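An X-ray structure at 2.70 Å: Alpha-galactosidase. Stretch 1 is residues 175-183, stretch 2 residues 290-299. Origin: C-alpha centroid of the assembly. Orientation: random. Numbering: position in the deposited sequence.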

# COMPACT_ATOMS: atom_id res chain seq x y z
N VAL D 175 29.17 11.86 -35.92
CA VAL D 175 29.21 12.11 -34.48
C VAL D 175 28.26 11.19 -33.72
O VAL D 175 27.10 11.04 -34.12
N LEU D 176 28.75 10.54 -32.66
CA LEU D 176 27.87 9.75 -31.80
C LEU D 176 27.37 10.60 -30.65
O LEU D 176 28.16 10.95 -29.76
N ASN D 177 26.08 10.93 -30.66
CA ASN D 177 25.51 11.71 -29.57
C ASN D 177 25.09 10.84 -28.38
O ASN D 177 25.02 11.29 -27.24
N ARG D 178 24.83 9.58 -28.69
CA ARG D 178 24.31 8.63 -27.73
C ARG D 178 24.76 7.23 -28.15
O ARG D 178 24.47 6.79 -29.26
N ALA D 179 25.46 6.54 -27.26
CA ALA D 179 25.95 5.20 -27.54
C ALA D 179 25.73 4.29 -26.35
O ALA D 179 26.69 3.89 -25.68
N LEU D 180 24.47 3.96 -26.06
CA LEU D 180 24.17 3.06 -24.95
C LEU D 180 24.77 1.69 -25.17
O LEU D 180 25.15 1.33 -26.28
N SER D 181 24.87 0.91 -24.09
CA SER D 181 25.50 -0.40 -24.16
C SER D 181 24.51 -1.52 -24.34
O SER D 181 24.86 -2.57 -24.86
N SER D 182 23.28 -1.31 -23.90
CA SER D 182 22.27 -2.35 -23.97
C SER D 182 20.88 -1.76 -23.98
O SER D 182 20.60 -0.80 -23.25
N GLN D 183 20.02 -2.32 -24.81
CA GLN D 183 18.61 -1.99 -24.78
C GLN D 183 17.86 -3.28 -24.60
O GLN D 183 18.21 -4.29 -25.20
N THR D 290 36.68 3.87 -34.85
CA THR D 290 35.80 2.94 -34.18
C THR D 290 35.48 3.41 -32.78
O THR D 290 36.26 4.13 -32.15
N PHE D 291 34.32 3.00 -32.29
CA PHE D 291 33.94 3.28 -30.91
C PHE D 291 33.33 2.06 -30.23
O PHE D 291 32.32 1.52 -30.70
N GLN D 292 33.95 1.62 -29.14
CA GLN D 292 33.47 0.47 -28.34
C GLN D 292 32.71 0.93 -27.07
O GLN D 292 33.26 1.70 -26.27
N THR D 293 31.47 0.48 -26.87
CA THR D 293 30.79 0.78 -25.59
C THR D 293 31.32 -0.11 -24.47
O THR D 293 31.84 -1.20 -24.73
N PRO D 294 31.20 0.35 -23.21
CA PRO D 294 31.53 -0.51 -22.07
C PRO D 294 30.51 -1.63 -22.07
O PRO D 294 29.44 -1.45 -22.67
N GLU D 295 30.80 -2.75 -21.42
CA GLU D 295 29.88 -3.88 -21.42
C GLU D 295 28.72 -3.76 -20.43
O GLU D 295 28.89 -3.28 -19.30
N ALA D 296 27.54 -4.21 -20.87
CA ALA D 296 26.39 -4.34 -19.98
C ALA D 296 26.26 -5.79 -19.54
O ALA D 296 26.32 -6.68 -20.37
N ILE D 297 26.10 -6.03 -18.24
CA ILE D 297 25.75 -7.36 -17.71
C ILE D 297 24.24 -7.52 -17.55
O ILE D 297 23.60 -6.71 -16.89
N LEU D 298 23.67 -8.56 -18.15
CA LEU D 298 22.24 -8.86 -18.03
C LEU D 298 22.01 -10.25 -17.42
O LEU D 298 22.83 -11.16 -17.57
N SER D 299 20.89 -10.41 -16.73
CA SER D 299 20.61 -11.64 -16.01
C SER D 299 19.15 -11.75 -15.57
O SER D 299 18.48 -10.75 -15.32

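What does the first strand of stretch 2 offer to stretch 1? Thr290 is too far away to touch it, and Gln292 is likewise out of reach, but Phe291 between them points toward it. With chi1 at t, its ring lies obliquely to two apolar partners. Leu176, in the m,t rotamer, brings CD1 to 3.5 Å from Phe291 CD2, while Ala179 CB sits 3.6 Å from Phe291 CE2. Both partners point toward stretch 2, so the ring packs against one residue from each side of the corner at Asn177.

How does the loop after this strand hold the second corner? Thr293, chi1 p, lies where the backbones come nearest, its CA 5.6 Å from the CA of Ser181. Its methyl CG2 rests 3.5 Å from Ala179 O and 3.6 Å from Leu180 O, although the Leu180 side chain itself turns away. Thr293 OG1 donates a hydrogen bond within its own stretch to Pro294 O at 3.1 Å and lies 3.4 Å from Ser181 OG.

Which polar bond ties the two stretches together? Ser181, in the m rotamer, points its hydroxyl at the backbone just beyond Thr293: Ser181 OG donates to Pro294 O at 2.7 Å. The same carbonyl thus accepts from both Ser181 and Thr293. The proline ring, its CB directed sideways, also brings CD to 3.7 Å from Ser181 OG.

What closes the contact along the last strand? Glu295 and Ile297 point away, whereas Ala296 and Leu298 point toward stretch 1. Ala296 CB lies 3.5 Å from Ser182 CB and 4.1 Å from Ser181 CB, a close fit between small side chains. Leu298, with chi1 off-rotamer at -101° and chi2 p, places CD1 3.7 Å from Ser182 OG, a hydroxyl hydrogen-bonded elsewhere in the structure.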

# COMPACT_ATOMS: atom_id res chain seq x y z
CB VAL D 175 28.89 13.58 -34.14
CG1 VAL D 175 29.06 13.82 -32.66
CG2 VAL D 175 29.80 14.51 -34.93
CB LEU D 176 28.61 8.57 -31.20
CG LEU D 176 29.11 7.48 -32.13
CD1 LEU D 176 29.74 6.42 -31.29
CD2 LEU D 176 27.96 6.92 -32.92
CB ASN D 177 24.30 12.51 -30.04
CG ASN D 177 24.57 13.26 -31.33
OD1 ASN D 177 25.17 14.33 -31.32
ND2 ASN D 177 24.08 12.72 -32.43
CB ARG D 178 22.79 8.72 -27.71
CG ARG D 178 22.08 7.67 -26.91
CD ARG D 178 20.58 7.91 -26.98
NE ARG D 178 20.25 9.20 -26.39
CZ ARG D 178 19.42 9.36 -25.37
NH1 ARG D 178 18.79 8.30 -24.85
NH2 ARG D 178 19.20 10.58 -24.88
CB ALA D 179 27.41 5.24 -27.89
CB LEU D 180 22.67 2.95 -24.72
CG LEU D 180 21.98 3.95 -23.78
CD1 LEU D 180 22.97 4.87 -23.13
CD2 LEU D 180 20.88 4.73 -24.50
CB SER D 181 26.30 -0.66 -22.90
OG SER D 181 27.33 0.29 -22.81
CB SER D 182 22.40 -3.30 -22.78
OG SER D 182 21.24 -4.10 -22.67
CB GLN D 183 18.18 -1.34 -26.08
CG GLN D 183 16.70 -1.34 -26.28
CD GLN D 183 16.32 -0.47 -27.44
OE1 GLN D 183 16.96 0.54 -27.69
NE2 GLN D 183 15.27 -0.86 -28.17
CB THR D 290 36.46 1.58 -34.04
OG1 THR D 290 37.79 1.76 -33.53
CG2 THR D 290 36.54 0.90 -35.39
CB PHE D 291 32.99 4.48 -30.82
CG PHE D 291 32.53 4.77 -29.43
CD1 PHE D 291 33.35 5.46 -28.56
CD2 PHE D 291 31.30 4.33 -28.98
CE1 PHE D 291 32.96 5.71 -27.27
CE2 PHE D 291 30.90 4.58 -27.69
CZ PHE D 291 31.73 5.27 -26.83
CB GLN D 292 34.68 -0.41 -27.94
CG GLN D 292 34.38 -1.59 -27.03
CD GLN D 292 33.45 -2.61 -27.67
OE1 GLN D 292 33.79 -3.27 -28.65
NE2 GLN D 292 32.25 -2.74 -27.11
CB THR D 293 29.27 0.61 -25.64
OG1 THR D 293 28.94 -0.78 -25.62
CG2 THR D 293 28.67 1.26 -26.86
CB PRO D 294 31.31 0.39 -20.86
CG PRO D 294 31.23 1.76 -21.38
CD PRO D 294 30.71 1.67 -22.78
CB GLU D 295 30.66 -5.18 -21.19
CG GLU D 295 31.39 -5.64 -22.42
CD GLU D 295 32.18 -6.90 -22.20
OE1 GLU D 295 32.53 -7.20 -21.03
OE2 GLU D 295 32.45 -7.59 -23.20
CB ALA D 296 25.12 -3.89 -20.70
CB ILE D 297 26.37 -7.65 -16.31
CG1 ILE D 297 27.86 -7.26 -16.25
CG2 ILE D 297 26.18 -9.10 -15.94
CD1 ILE D 297 28.73 -7.96 -17.26
CB LEU D 298 21.56 -8.80 -19.39
CG LEU D 298 20.76 -7.54 -19.71
CD1 LEU D 298 21.71 -6.34 -19.75
CD2 LEU D 298 20.04 -7.67 -21.03
CB SER D 299 21.53 -11.76 -14.79
OG SER D 299 21.65 -13.11 -14.40